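Local coordinates for protein inositol-3-phosphate synthase (Caenorhabditis elegans, PDB 1VKO) that binds nicotinamide-adenine-dinucleotide and belongs to a synthase family with a Rossmann-type fold, four copies of the chain making up the assembly, at residues K47-H52 and T60-D65; G344-S349 and I390-A395; V475-S480 and V487-T492; G37-R42 and T70-R75. All coordinates share one frame; numbering follows the deposited sequence.

Contact 1: K47-H52 and T60-D65; sequences KNHFEH and TPKEHD
The carbonyl oxygen of H49 accepts the backbone N-H of T60, with T60 N to H49 O at 2.8 Å. A water adds a weak second bond to H49 O and also touches T60 OG1. This exchange is one rung of the long antiparallel beta hairpin of strands 38-53 and 56-71. H49 N returns the bond to T60 O, also at 2.8 Å. K47 and K62 form the other hydrogen-bonded pair, and N48 with P61 the non-hydrogen-bonded pair between. There N48 OD1 rests against P61 CB at 3.6 Å, while N48 ND2 is held by L128 O of the second subunit. H49 points to the other face of the hairpin, together with K47 and K62. H64, which packs on L529 of the second subunit, meets H49 tip to tip, the rings rim to rim with planes 23° apart and centroids 5.2 Å apart. K47 CE lies over one face of the H49 ring; over the opposite face K62 CD makes a CH-pi contact, nearest to H49 CD2 at 3.5 Å.

Contact 2: G344-S349 and I390-A395; sequences GMKPES and ILFPDA
L391 drives both branches of its side chain into the backbone that leads into strand 346-356. Its CD1 presses on M345 O at 3.3 Å, and CD2 comes to 3.6 Å from G344 O. This is the tight part of the contact, and V341 of helix 329-342 and F117 of the second subunit also pack against L391. K346 then runs past L391 O to F392. Its CD sits 3.3 Å from L391 O, and its CG lies over one face of the F392 ring, 4.2 Å from the centroid and offset toward the rim, a CH-pi contact in which the two side chains cross obliquely. The P347 and F392 side chains cross at about a right angle, P347 CD lying 3.8 Å from F392 CZ.

The looser side begins at the end of K346. A bend at chi4 (-43°) places NZ, which makes a 2.8 Å salt bridge to E348 OE1, approaching from above the carboxylate plane; E348 OE2 is in turn bonded by S423 OG. Beyond F392 the loop turns outward through exposed P393 and D394, in a type I beta turn closed by A395 N to F392 O at 2.9 Å.

The whole is a helix-to-strand connection packed against a loop some forty residues further along the chain: G344 ends helix 329-342 in a Schellman motif, and strand 346-356 enters its mixed sheet with a classic beta bulge, E348 and S349 both facing I421.

Contact 3: V475-S480 and V487-T492; sequences VLSILS and VVPPGT
V475 and P489 carry most of the van der Waals contact between these two loop segments. V475 CG1 stands anti to the backbone N (chi1 179°), and from there it meets V487 CG1 at 3.8 Å and lies against the V487 carbonyl, 3.3 Å from its O. V475 CB lies 4.0 Å from P489 CD. Alongside, S477 CB touches V488 CG1 at 3.8 Å.

Contacts between oxygen and carbon come next. P489 CG and CD both lie 3.4 Å from V475 O, and the same P489 CD has S477 OG 3.5 Å away.

Hydrogen bonds inside each segment fix its shape; none joins the two segments. L476 is the centre of an inverse gamma turn, with a weak bond from S477 N to V475 O, and S480 N bonds S477 O at 2.9 Å in the 3-10 segment. Across the way, P489 to T492 is a type II beta turn with G491 at its positive-phi third position. P489 O accepts both T492 N and T492 OG1, the hydroxyl on a lone pair at 2.7 Å.

I310 of helix 307-316 packs on V475 and V487 alike, L476 and L479 lean on helix 440-458, L476 bonds by its backbone to V320 in the end strand 320-321 of the parallel sheet, and F525 of the second subunit covers P489.

Contact 4: G37-R42 and T70-R75; sequences GVLESR and TVLKPR
L72 reaches back over G37 and L39 as its chain leaves the hairpin. Its backbone N gives a hydrogen bond to G37 O, 3.0 Å long. From there L72 CB rests on the same G37 O at 3.5 Å. L72 CG, held anti to the carbonyl carbon (chi1 -72°), lies 3.9 Å from G37 O and also comes near L39 CB. At the tip, L72 CD2 meets L39 CB at 4.0 Å, and beyond the two segments the side chain touches L34 of strand 32-35 and P147.

This is the open end of the beta hairpin formed by strands 38-53 and 56-71, the second and third strands of a five-stranded antiparallel sheet. G37 stands just before the first of them with positive phi. L39 and T70 are a hydrogen-bonded pair: L39 N bonds T70 O, and T70 N binds L39 O at 2.9 Å. L39 O is gripped a second time by a water, which also accepts from T70 OG1 at 2.6 Å and so ties that hydroxyl to the strand opposite.

V38 and V71 make the neighbouring non-hydrogen-bonded pair, their side chains on the other face from L39 and T70. V38 CA leans on T70 O at 3.4 Å as a CA-H...O contact. V38 CG1 and V71 CG2 barely meet, at 4.3 Å, while V71 O is taken by R460 NH1.

Contacts 1 and 4 hold the same pair of strands, 38-53 and 56-71, with their centres 29 Å apart. Both are built on backbone ladders with a bridging water, but contact 4 is a surface contact with aliphatic side chains and no other chain against it, whereas contact 1 is partly buried, adds rings and lysines, and meets the second subunit. Contacts 2 and 3 pair segments by side-chain fit, without backbone bonds between them. Contact 2 is buried, although it lies far from the centre of the chain; contact 3, partly buried, is nearest that centre. Contacts 1, 2 and 3 all touch the second subunit, and contact 2 also reaches a third.

Contact 1: K47-H52 and T60-D65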
loop_
_atom_site.group_PDB
_atom_site.type_symbol
_atom_site.label_atom_id
_atom_site.label_comp_id
_atom_site.label_asym_id
_atom_site.label_seq_id
_atom_site.Cartn_x
_atom_site.Cartn_y
_atom_site.Cartn_z
ATOM N N LYS A 47 -13.786 26.891 -33.052
ATOM C CA LYS A 47 -13.929 27.501 -31.715
ATOM C C LYS A 47 -15.358 27.911 -31.452
ATOM O O LYS A 47 -16.001 28.509 -32.309
ATOM C CB LYS A 47 -13.006 28.718 -31.548
ATOM C CG LYS A 47 -13.182 29.439 -30.224
ATOM C CD LYS A 47 -12.139 30.504 -29.970
ATOM C CE LYS A 47 -12.664 31.589 -29.009
ATOM N NZ LYS A 47 -13.121 31.122 -27.655
ATOM N N ASN A 48 -15.858 27.567 -30.277
ATOM C CA ASN A 48 -17.164 28.014 -29.855
ATOM C C ASN A 48 -17.102 29.416 -29.261
ATOM O O ASN A 48 -16.160 29.753 -28.574
ATOM C CB ASN A 48 -17.745 27.041 -28.827
ATOM C CG ASN A 48 -18.251 25.776 -29.452
ATOM O OD1 ASN A 48 -18.736 25.789 -30.588
ATOM N ND2 ASN A 48 -18.158 24.663 -28.710
ATOM N N HIS A 49 -18.109 30.228 -29.543
ATOM C CA HIS A 49 -18.206 31.545 -28.961
ATOM C C HIS A 49 -19.526 31.622 -28.202
ATOM O O HIS A 49 -20.520 31.047 -28.633
ATOM C CB HIS A 49 -18.150 32.599 -30.065
ATOM C CG HIS A 49 -16.825 32.677 -30.761
ATOM N ND1 HIS A 49 -15.921 33.692 -30.525
ATOM C CD2 HIS A 49 -16.247 31.861 -31.674
ATOM C CE1 HIS A 49 -14.849 33.506 -31.278
ATOM N NE2 HIS A 49 -15.026 32.409 -31.993
ATOM N N PHE A 50 -19.539 32.323 -27.074
ATOM C CA PHE A 50 -20.662 32.216 -26.143
ATOM C C PHE A 50 -21.394 33.530 -25.930
ATOM O O PHE A 50 -20.829 34.610 -26.104
ATOM C CB PHE A 50 -20.183 31.640 -24.780
ATOM C CG PHE A 50 -19.383 30.382 -24.914
ATOM C CD1 PHE A 50 -17.998 30.433 -25.064
ATOM C CD2 PHE A 50 -20.015 29.141 -24.930
ATOM C CE1 PHE A 50 -17.252 29.253 -25.233
ATOM C CE2 PHE A 50 -19.275 27.950 -25.081
ATOM C CZ PHE A 50 -17.888 28.014 -25.240
ATOM N N GLU A 51 -22.661 33.424 -25.548
ATOM C CA GLU A 51 -23.434 34.581 -25.134
ATOM C C GLU A 51 -24.435 34.158 -24.056
ATOM O O GLU A 51 -25.222 33.229 -24.254
ATOM C CB GLU A 51 -24.168 35.210 -26.331
ATOM C CG GLU A 51 -23.311 36.090 -27.241
ATOM C CD GLU A 51 -24.111 36.732 -28.377
ATOM O OE1 GLU A 51 -25.275 37.154 -28.153
ATOM O OE2 GLU A 51 -23.568 36.827 -29.501
ATOM N N HIS A 52 -24.408 34.848 -22.922
ATOM C CA HIS A 52 -25.316 34.553 -21.820
ATOM C C HIS A 52 -26.601 35.371 -21.940
ATOM O O HIS A 52 -26.548 36.576 -22.060
ATOM C CB HIS A 52 -24.608 34.757 -20.491
ATOM C CG HIS A 52 -23.257 34.108 -20.443
ATOM N ND1 HIS A 52 -23.061 32.825 -19.972
ATOM C CD2 HIS A 52 -22.043 34.553 -20.846
ATOM C CE1 HIS A 52 -21.778 32.518 -20.060
ATOM N NE2 HIS A 52 -21.140 33.546 -20.597
ATOM N N THR A 60 -22.175 29.651 -30.396
ATOM C CA THR A 60 -21.957 29.896 -31.805
ATOM C C THR A 60 -20.617 29.313 -32.248
ATOM O O THR A 60 -19.581 29.884 -31.950
ATOM C CB THR A 60 -22.012 31.414 -32.099
ATOM O OG1 THR A 60 -23.313 31.925 -31.775
ATOM C CG2 THR A 60 -21.900 31.673 -33.588
ATOM N N PRO A 61 -20.630 28.171 -32.951
ATOM C CA PRO A 61 -19.401 27.632 -33.542
ATOM C C PRO A 61 -18.897 28.464 -34.735
ATOM O O PRO A 61 -19.654 28.697 -35.689
ATOM C CB PRO A 61 -19.819 26.222 -33.998
ATOM C CG PRO A 61 -21.310 26.302 -34.191
ATOM C CD PRO A 61 -21.799 27.301 -33.201
ATOM N N LYS A 62 -17.638 28.896 -34.679
ATOM C CA LYS A 62 -17.028 29.674 -35.758
ATOM C C LYS A 62 -15.700 29.040 -36.196
ATOM O O LYS A 62 -15.165 28.183 -35.509
ATOM C CB LYS A 62 -16.848 31.154 -35.312
ATOM C CG LYS A 62 -18.142 31.814 -34.724
ATOM C CD LYS A 62 -18.004 33.306 -34.376
ATOM C CE LYS A 62 -19.374 33.924 -34.006
ATOM N NZ LYS A 62 -19.357 35.321 -33.448
ATOM N N GLU A 63 -15.167 29.450 -37.346
ATOM C CA GLU A 63 -13.897 28.898 -37.833
ATOM C C GLU A 63 -12.839 29.970 -37.994
ATOM O O GLU A 63 -13.148 31.079 -38.415
ATOM C CB GLU A 63 -14.055 28.162 -39.164
ATOM C CG GLU A 63 -15.379 27.440 -39.379
ATOM C CD GLU A 63 -15.258 26.313 -40.389
ATOM O OE1 GLU A 63 -14.830 25.212 -39.969
ATOM O OE2 GLU A 63 -15.580 26.521 -41.586
ATOM N N HIS A 64 -11.586 29.616 -37.690
ATOM C CA HIS A 64 -10.457 30.564 -37.708
ATOM C C HIS A 64 -9.255 30.007 -38.494
ATOM O O HIS A 64 -8.526 29.129 -38.022
ATOM C CB HIS A 64 -10.036 30.921 -36.272
ATOM C CG HIS A 64 -11.127 31.533 -35.445
ATOM N ND1 HIS A 64 -12.161 30.795 -34.910
ATOM C CD2 HIS A 64 -11.330 32.807 -35.040
ATOM C CE1 HIS A 64 -12.962 31.590 -34.221
ATOM N NE2 HIS A 64 -12.481 32.817 -34.285
ATOM N N ASP A 65 -9.040 30.508 -39.703
ATOM C CA ASP A 65 -7.985 29.935 -40.520
ATOM C C ASP A 65 -6.633 30.403 -40.015
ATOM O O ASP A 65 -6.353 31.597 -39.983
ATOM C CB ASP A 65 -8.195 30.272 -41.998
ATOM C CG ASP A 65 -9.486 29.674 -42.551
ATOM O OD1 ASP A 65 -10.232 29.063 -41.757
ATOM O OD2 ASP A 65 -9.845 29.770 -43.752
HETATM O O HOH W 1 -23.370 32.846 -29.331
#

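Contact 2: G344-S349 and I390-A395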
loop_
_atom_site.group_PDB
_atom_site.type_symbol
_atom_site.label_atom_id
_atom_site.label_comp_id
_atom_site.label_asym_id
_atom_site.label_seq_id
_atom_site.Cartn_x
_atom_site.Cartn_y
_atom_site.Cartn_z
ATOM N N GLY A 344 -17.381 11.189 -13.149
ATOM C CA GLY A 344 -18.500 11.548 -12.261
ATOM C C GLY A 344 -18.344 11.322 -10.754
ATOM O O GLY A 344 -19.352 11.047 -10.023
ATOM N N MET A 345 -17.101 11.498 -10.296
ATOM C CA MET A 345 -16.608 11.181 -8.942
ATOM C C MET A 345 -16.063 12.427 -8.233
ATOM O O MET A 345 -15.238 13.146 -8.801
ATOM C CB MET A 345 -15.433 10.183 -9.051
ATOM C CG MET A 345 -15.656 8.811 -8.468
ATOM S SD MET A 345 -16.030 7.468 -9.613
ATOM C CE MET A 345 -14.386 7.205 -10.296
ATOM N N LYS A 346 -16.458 12.640 -6.978
ATOM C CA LYS A 346 -16.002 13.805 -6.172
ATOM C C LYS A 346 -14.814 13.477 -5.265
ATOM O O LYS A 346 -15.009 12.876 -4.218
ATOM C CB LYS A 346 -17.150 14.320 -5.297
ATOM C CG LYS A 346 -17.005 15.752 -4.794
ATOM C CD LYS A 346 -18.179 16.083 -3.852
ATOM C CE LYS A 346 -17.962 17.411 -3.109
ATOM N NZ LYS A 346 -16.534 17.541 -2.617
ATOM N N PRO A 347 -13.592 13.868 -5.653
ATOM C CA PRO A 347 -12.458 13.858 -4.723
ATOM C C PRO A 347 -12.811 14.645 -3.463
ATOM O O PRO A 347 -13.271 15.783 -3.557
ATOM C CB PRO A 347 -11.361 14.593 -5.488
ATOM C CG PRO A 347 -11.708 14.364 -6.953
ATOM C CD PRO A 347 -13.212 14.352 -6.994
ATOM N N GLU A 348 -12.626 14.029 -2.298
ATOM C CA GLU A 348 -13.010 14.635 -1.022
ATOM C C GLU A 348 -11.782 14.995 -0.168
ATOM O O GLU A 348 -11.818 15.913 0.676
ATOM C CB GLU A 348 -13.886 13.658 -0.235
ATOM C CG GLU A 348 -15.193 13.291 -0.899
ATOM C CD GLU A 348 -16.261 14.354 -0.730
ATOM O OE1 GLU A 348 -15.955 15.566 -0.751
ATOM O OE2 GLU A 348 -17.420 13.965 -0.576
ATOM N N SER A 349 -10.716 14.242 -0.405
ATOM C CA SER A 349 -9.535 14.245 0.407
ATOM C C SER A 349 -8.377 13.788 -0.484
ATOM O O SER A 349 -8.443 12.719 -1.102
ATOM C CB SER A 349 -9.736 13.280 1.587
ATOM O OG SER A 349 -8.920 13.629 2.694
ATOM N N ILE A 390 -21.760 20.134 -10.727
ATOM C CA ILE A 390 -22.661 19.111 -10.170
ATOM C C ILE A 390 -21.942 18.495 -8.965
ATOM O O ILE A 390 -22.458 18.516 -7.839
ATOM C CB ILE A 390 -23.071 18.013 -11.226
ATOM C CG1 ILE A 390 -23.840 18.624 -12.421
ATOM C CG2 ILE A 390 -23.893 16.869 -10.557
ATOM C CD1 ILE A 390 -23.794 17.771 -13.705
ATOM N N LEU A 391 -20.740 17.981 -9.217
ATOM C CA LEU A 391 -19.867 17.415 -8.192
ATOM C C LEU A 391 -19.509 18.453 -7.134
ATOM O O LEU A 391 -19.676 18.210 -5.925
ATOM C CB LEU A 391 -18.590 16.862 -8.841
ATOM C CG LEU A 391 -18.730 15.551 -9.632
ATOM C CD1 LEU A 391 -17.424 15.173 -10.299
ATOM C CD2 LEU A 391 -19.202 14.411 -8.732
ATOM N N PHE A 392 -19.051 19.619 -7.604
ATOM C CA PHE A 392 -18.591 20.715 -6.725
ATOM C C PHE A 392 -19.482 21.973 -6.834
ATOM O O PHE A 392 -19.047 22.984 -7.423
ATOM C CB PHE A 392 -17.139 21.101 -7.071
ATOM C CG PHE A 392 -16.121 19.996 -6.850
ATOM C CD1 PHE A 392 -15.482 19.846 -5.608
ATOM C CD2 PHE A 392 -15.772 19.129 -7.894
ATOM C CE1 PHE A 392 -14.538 18.838 -5.408
ATOM C CE2 PHE A 392 -14.819 18.118 -7.703
ATOM C CZ PHE A 392 -14.210 17.965 -6.460
ATOM N N PRO A 393 -20.711 21.935 -6.293
ATOM C CA PRO A 393 -21.641 23.067 -6.487
ATOM C C PRO A 393 -21.020 24.400 -6.041
ATOM O O PRO A 393 -21.146 25.399 -6.761
ATOM C CB PRO A 393 -22.892 22.689 -5.661
ATOM C CG PRO A 393 -22.517 21.487 -4.828
ATOM C CD PRO A 393 -21.310 20.853 -5.488
ATOM N N ASP A 394 -20.308 24.384 -4.907
ATOM C CA ASP A 394 -19.704 25.589 -4.326
ATOM C C ASP A 394 -18.235 25.779 -4.731
ATOM O O ASP A 394 -17.541 26.642 -4.183
ATOM C CB ASP A 394 -19.822 25.558 -2.798
ATOM C CG ASP A 394 -21.234 25.203 -2.316
ATOM O OD1 ASP A 394 -22.230 25.773 -2.837
ATOM O OD2 ASP A 394 -21.436 24.363 -1.406
ATOM N N ALA A 395 -17.769 24.962 -5.678
ATOM C CA ALA A 395 -16.385 25.009 -6.193
ATOM C C ALA A 395 -15.287 24.933 -5.115
ATOM O O ALA A 395 -14.177 25.436 -5.316
ATOM C CB ALA A 395 -16.186 26.249 -7.092
#

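Contact 3: V475-S480 and V487-T492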
loop_
_atom_site.group_PDB
_atom_site.type_symbol
_atom_site.label_atom_id
_atom_site.label_comp_id
_atom_site.label_asym_id
_atom_site.label_seq_id
_atom_site.Cartn_x
_atom_site.Cartn_y
_atom_site.Cartn_z
ATOM N N VAL A 475 5.426 33.492 -23.474
ATOM C CA VAL A 475 5.229 32.590 -22.338
ATOM C C VAL A 475 4.692 31.325 -22.911
ATOM O O VAL A 475 3.467 31.224 -23.149
ATOM C CB VAL A 475 4.167 33.094 -21.316
ATOM C CG1 VAL A 475 4.014 32.080 -20.166
ATOM C CG2 VAL A 475 4.543 34.433 -20.749
ATOM N N LEU A 476 5.570 30.360 -23.161
ATOM C CA LEU A 476 5.116 29.237 -23.935
ATOM C C LEU A 476 4.505 28.116 -23.150
ATOM O O LEU A 476 5.180 27.160 -22.724
ATOM C CB LEU A 476 6.054 28.838 -25.097
ATOM C CG LEU A 476 7.198 27.842 -25.017
ATOM C CD1 LEU A 476 7.924 27.841 -26.323
ATOM C CD2 LEU A 476 8.100 28.272 -23.946
ATOM N N SER A 477 3.193 28.275 -22.961
ATOM C CA SER A 477 2.376 27.397 -22.167
ATOM C C SER A 477 2.222 25.982 -22.704
ATOM O O SER A 477 1.888 25.095 -21.944
ATOM C CB SER A 477 0.996 28.033 -21.911
ATOM O OG SER A 477 0.412 28.569 -23.092
ATOM N N ILE A 478 2.471 25.752 -23.987
ATOM C CA ILE A 478 2.455 24.387 -24.529
ATOM C C ILE A 478 3.432 23.449 -23.830
ATOM O O ILE A 478 3.382 22.230 -24.051
ATOM C CB ILE A 478 2.739 24.333 -26.071
ATOM C CG1 ILE A 478 4.099 24.959 -26.434
ATOM C CG2 ILE A 478 1.605 24.929 -26.868
ATOM C CD1 ILE A 478 4.593 24.495 -27.768
ATOM N N LEU A 479 4.310 24.014 -23.002
ATOM C CA LEU A 479 5.278 23.237 -22.217
ATOM C C LEU A 479 4.689 22.677 -20.916
ATOM O O LEU A 479 5.360 21.973 -20.159
ATOM C CB LEU A 479 6.502 24.106 -21.868
ATOM C CG LEU A 479 7.366 24.675 -22.997
ATOM C CD1 LEU A 479 8.574 25.347 -22.378
ATOM C CD2 LEU A 479 7.772 23.551 -23.950
ATOM N N SER A 480 3.428 22.993 -20.687
ATOM C CA SER A 480 2.696 22.667 -19.470
ATOM C C SER A 480 2.701 21.221 -19.049
ATOM O O SER A 480 2.703 20.937 -17.858
ATOM C CB SER A 480 1.238 23.083 -19.647
ATOM O OG SER A 480 1.208 24.467 -19.650
ATOM N N VAL A 487 3.234 28.590 -15.998
ATOM C CA VAL A 487 3.132 29.992 -16.226
ATOM C C VAL A 487 2.537 30.119 -17.647
ATOM O O VAL A 487 2.920 29.389 -18.583
ATOM C CB VAL A 487 4.538 30.633 -16.118
ATOM C CG1 VAL A 487 4.504 32.162 -16.382
ATOM C CG2 VAL A 487 5.127 30.357 -14.738
ATOM N N VAL A 488 1.576 31.026 -17.797
ATOM C CA VAL A 488 0.804 31.121 -19.028
ATOM C C VAL A 488 0.603 32.595 -19.436
ATOM O O VAL A 488 0.579 33.496 -18.571
ATOM C CB VAL A 488 -0.567 30.407 -18.894
ATOM C CG1 VAL A 488 -0.395 28.920 -18.526
ATOM C CG2 VAL A 488 -1.503 31.170 -17.909
ATOM N N PRO A 489 0.441 32.856 -20.734
ATOM C CA PRO A 489 0.253 34.219 -21.193
ATOM C C PRO A 489 -0.772 34.953 -20.340
ATOM O O PRO A 489 -1.823 34.398 -20.061
ATOM C CB PRO A 489 -0.251 34.026 -22.611
ATOM C CG PRO A 489 0.454 32.779 -23.053
ATOM C CD PRO A 489 0.440 31.892 -21.855
ATOM N N PRO A 490 -0.467 36.181 -19.916
ATOM C CA PRO A 490 -1.394 36.960 -19.049
ATOM C C PRO A 490 -2.863 36.920 -19.506
ATOM O O PRO A 490 -3.153 37.023 -20.707
ATOM C CB PRO A 490 -0.848 38.402 -19.110
ATOM C CG PRO A 490 0.499 38.337 -19.911
ATOM C CD PRO A 490 0.800 36.895 -20.206
ATOM N N GLY A 491 -3.771 36.754 -18.549
ATOM C CA GLY A 491 -5.214 36.755 -18.822
ATOM C C GLY A 491 -5.820 35.484 -19.401
ATOM O O GLY A 491 -6.976 35.492 -19.866
ATOM N N THR A 492 -5.054 34.396 -19.409
ATOM C CA THR A 492 -5.565 33.118 -19.915
ATOM C C THR A 492 -5.485 32.049 -18.811
ATOM O O THR A 492 -4.647 32.168 -17.898
ATOM C CB THR A 492 -4.801 32.671 -21.146
ATOM O OG1 THR A 492 -3.449 32.397 -20.782
ATOM C CG2 THR A 492 -4.702 33.789 -22.186
#

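Contact 4: G37-R42 and T70-R75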
loop_
_atom_site.group_PDB
_atom_site.type_symbol
_atom_site.label_atom_id
_atom_site.label_comp_id
_atom_site.label_asym_id
_atom_site.label_seq_id
_atom_site.Cartn_x
_atom_site.Cartn_y
_atom_site.Cartn_z
ATOM N N GLY A 37 12.721 25.162 -47.559
ATOM C CA GLY A 37 12.941 24.397 -46.323
ATOM C C GLY A 37 12.093 24.826 -45.123
ATOM O O GLY A 37 12.386 24.448 -43.977
ATOM N N VAL A 38 11.072 25.641 -45.386
ATOM C CA VAL A 38 10.017 25.880 -44.419
ATOM C C VAL A 38 8.748 25.262 -44.996
ATOM O O VAL A 38 8.653 25.065 -46.207
ATOM C CB VAL A 38 9.834 27.398 -44.013
ATOM C CG1 VAL A 38 11.073 28.220 -44.328
ATOM C CG2 VAL A 38 8.591 28.014 -44.624
ATOM N N LEU A 39 7.800 24.930 -44.122
ATOM C CA LEU A 39 6.543 24.310 -44.511
ATOM C C LEU A 39 5.372 25.202 -44.109
ATOM O O LEU A 39 5.181 25.512 -42.928
ATOM C CB LEU A 39 6.409 22.944 -43.832
ATOM C CG LEU A 39 5.259 22.043 -44.277
ATOM C CD1 LEU A 39 5.756 21.039 -45.286
ATOM C CD2 LEU A 39 4.660 21.336 -43.096
ATOM N N GLU A 40 4.584 25.603 -45.096
ATOM C CA GLU A 40 3.395 26.409 -44.838
ATOM C C GLU A 40 2.165 25.535 -44.709
ATOM O O GLU A 40 1.952 24.613 -45.503
ATOM C CB GLU A 40 3.169 27.462 -45.921
ATOM C CG GLU A 40 2.295 28.626 -45.458
ATOM C CD GLU A 40 1.209 29.010 -46.460
ATOM O OE1 GLU A 40 1.520 29.232 -47.669
ATOM O OE2 GLU A 40 0.035 29.097 -46.018
ATOM N N SER A 41 1.350 25.838 -43.709
ATOM C CA SER A 41 0.289 24.932 -43.330
ATOM C C SER A 41 -0.943 25.687 -42.854
ATOM O O SER A 41 -0.920 26.340 -41.815
ATOM C CB SER A 41 0.804 23.994 -42.236
ATOM O OG SER A 41 -0.091 22.926 -42.027
ATOM N N ARG A 42 -2.019 25.600 -43.622
ATOM C CA ARG A 42 -3.253 26.305 -43.280
ATOM C C ARG A 42 -4.116 25.361 -42.477
ATOM O O ARG A 42 -4.376 24.243 -42.904
ATOM C CB ARG A 42 -3.967 26.849 -44.542
ATOM C CG ARG A 42 -5.505 27.036 -44.455
ATOM C CD ARG A 42 -6.163 27.497 -45.771
ATOM N NE ARG A 42 -5.410 27.109 -46.984
ATOM C CZ ARG A 42 -4.532 27.892 -47.641
ATOM N NH1 ARG A 42 -4.276 29.127 -47.223
ATOM N NH2 ARG A 42 -3.903 27.442 -48.721
ATOM N N THR A 70 6.599 26.560 -40.643
ATOM C CA THR A 70 7.498 25.819 -39.770
ATOM C C THR A 70 8.833 25.569 -40.412
ATOM O O THR A 70 8.913 24.781 -41.347
ATOM C CB THR A 70 6.893 24.445 -39.393
ATOM O OG1 THR A 70 5.645 24.632 -38.721
ATOM C CG2 THR A 70 7.767 23.754 -38.337
ATOM N N VAL A 71 9.898 26.184 -39.904
ATOM C CA VAL A 71 11.218 25.832 -40.415
ATOM C C VAL A 71 11.450 24.339 -40.156
ATOM O O VAL A 71 11.211 23.844 -39.051
ATOM C CB VAL A 71 12.350 26.722 -39.852
ATOM C CG1 VAL A 71 13.725 26.297 -40.429
ATOM C CG2 VAL A 71 12.082 28.204 -40.172
ATOM N N LEU A 72 11.848 23.606 -41.188
ATOM C CA LEU A 72 11.936 22.150 -41.075
ATOM C C LEU A 72 13.285 21.630 -40.595
ATOM O O LEU A 72 13.362 20.510 -40.099
ATOM C CB LEU A 72 11.570 21.464 -42.394
ATOM C CG LEU A 72 10.116 21.432 -42.871
ATOM C CD1 LEU A 72 10.041 20.711 -44.200
ATOM C CD2 LEU A 72 9.189 20.762 -41.883
ATOM N N LYS A 73 14.352 22.408 -40.772
ATOM C CA LYS A 73 15.650 21.982 -40.252
ATOM C C LYS A 73 15.843 22.531 -38.851
ATOM O O LYS A 73 15.811 23.747 -38.669
ATOM C CB LYS A 73 16.817 22.387 -41.151
ATOM C CG LYS A 73 18.042 21.513 -40.928
ATOM C CD LYS A 73 19.335 22.308 -40.912
ATOM C CE LYS A 73 19.966 22.407 -42.292
ATOM N NZ LYS A 73 21.249 23.197 -42.295
ATOM N N PRO A 74 15.983 21.645 -37.858
ATOM C CA PRO A 74 16.286 22.083 -36.500
ATOM C C PRO A 74 17.600 22.852 -36.478
ATOM O O PRO A 74 18.551 22.457 -37.148
ATOM C CB PRO A 74 16.359 20.765 -35.718
ATOM C CG PRO A 74 15.443 19.843 -36.496
ATOM C CD PRO A 74 15.785 20.181 -37.922
ATOM N N ARG A 75 17.616 23.963 -35.737
ATOM C CA ARG A 75 18.805 24.801 -35.603
ATOM C C ARG A 75 19.858 24.171 -34.678
ATOM O O ARG A 75 19.530 23.320 -33.826
ATOM C CB ARG A 75 18.412 26.172 -35.075
ATOM C CG ARG A 75 17.924 27.127 -36.149
ATOM C CD ARG A 75 16.431 27.011 -36.445
ATOM N NE ARG A 75 15.956 28.053 -37.363
ATOM C CZ ARG A 75 15.142 29.042 -37.029
ATOM N NH1 ARG A 75 14.680 29.167 -35.789
ATOM N NH2 ARG A 75 14.774 29.906 -37.945
HETATM O O HOH W 2 3.843 24.525 -40.588
#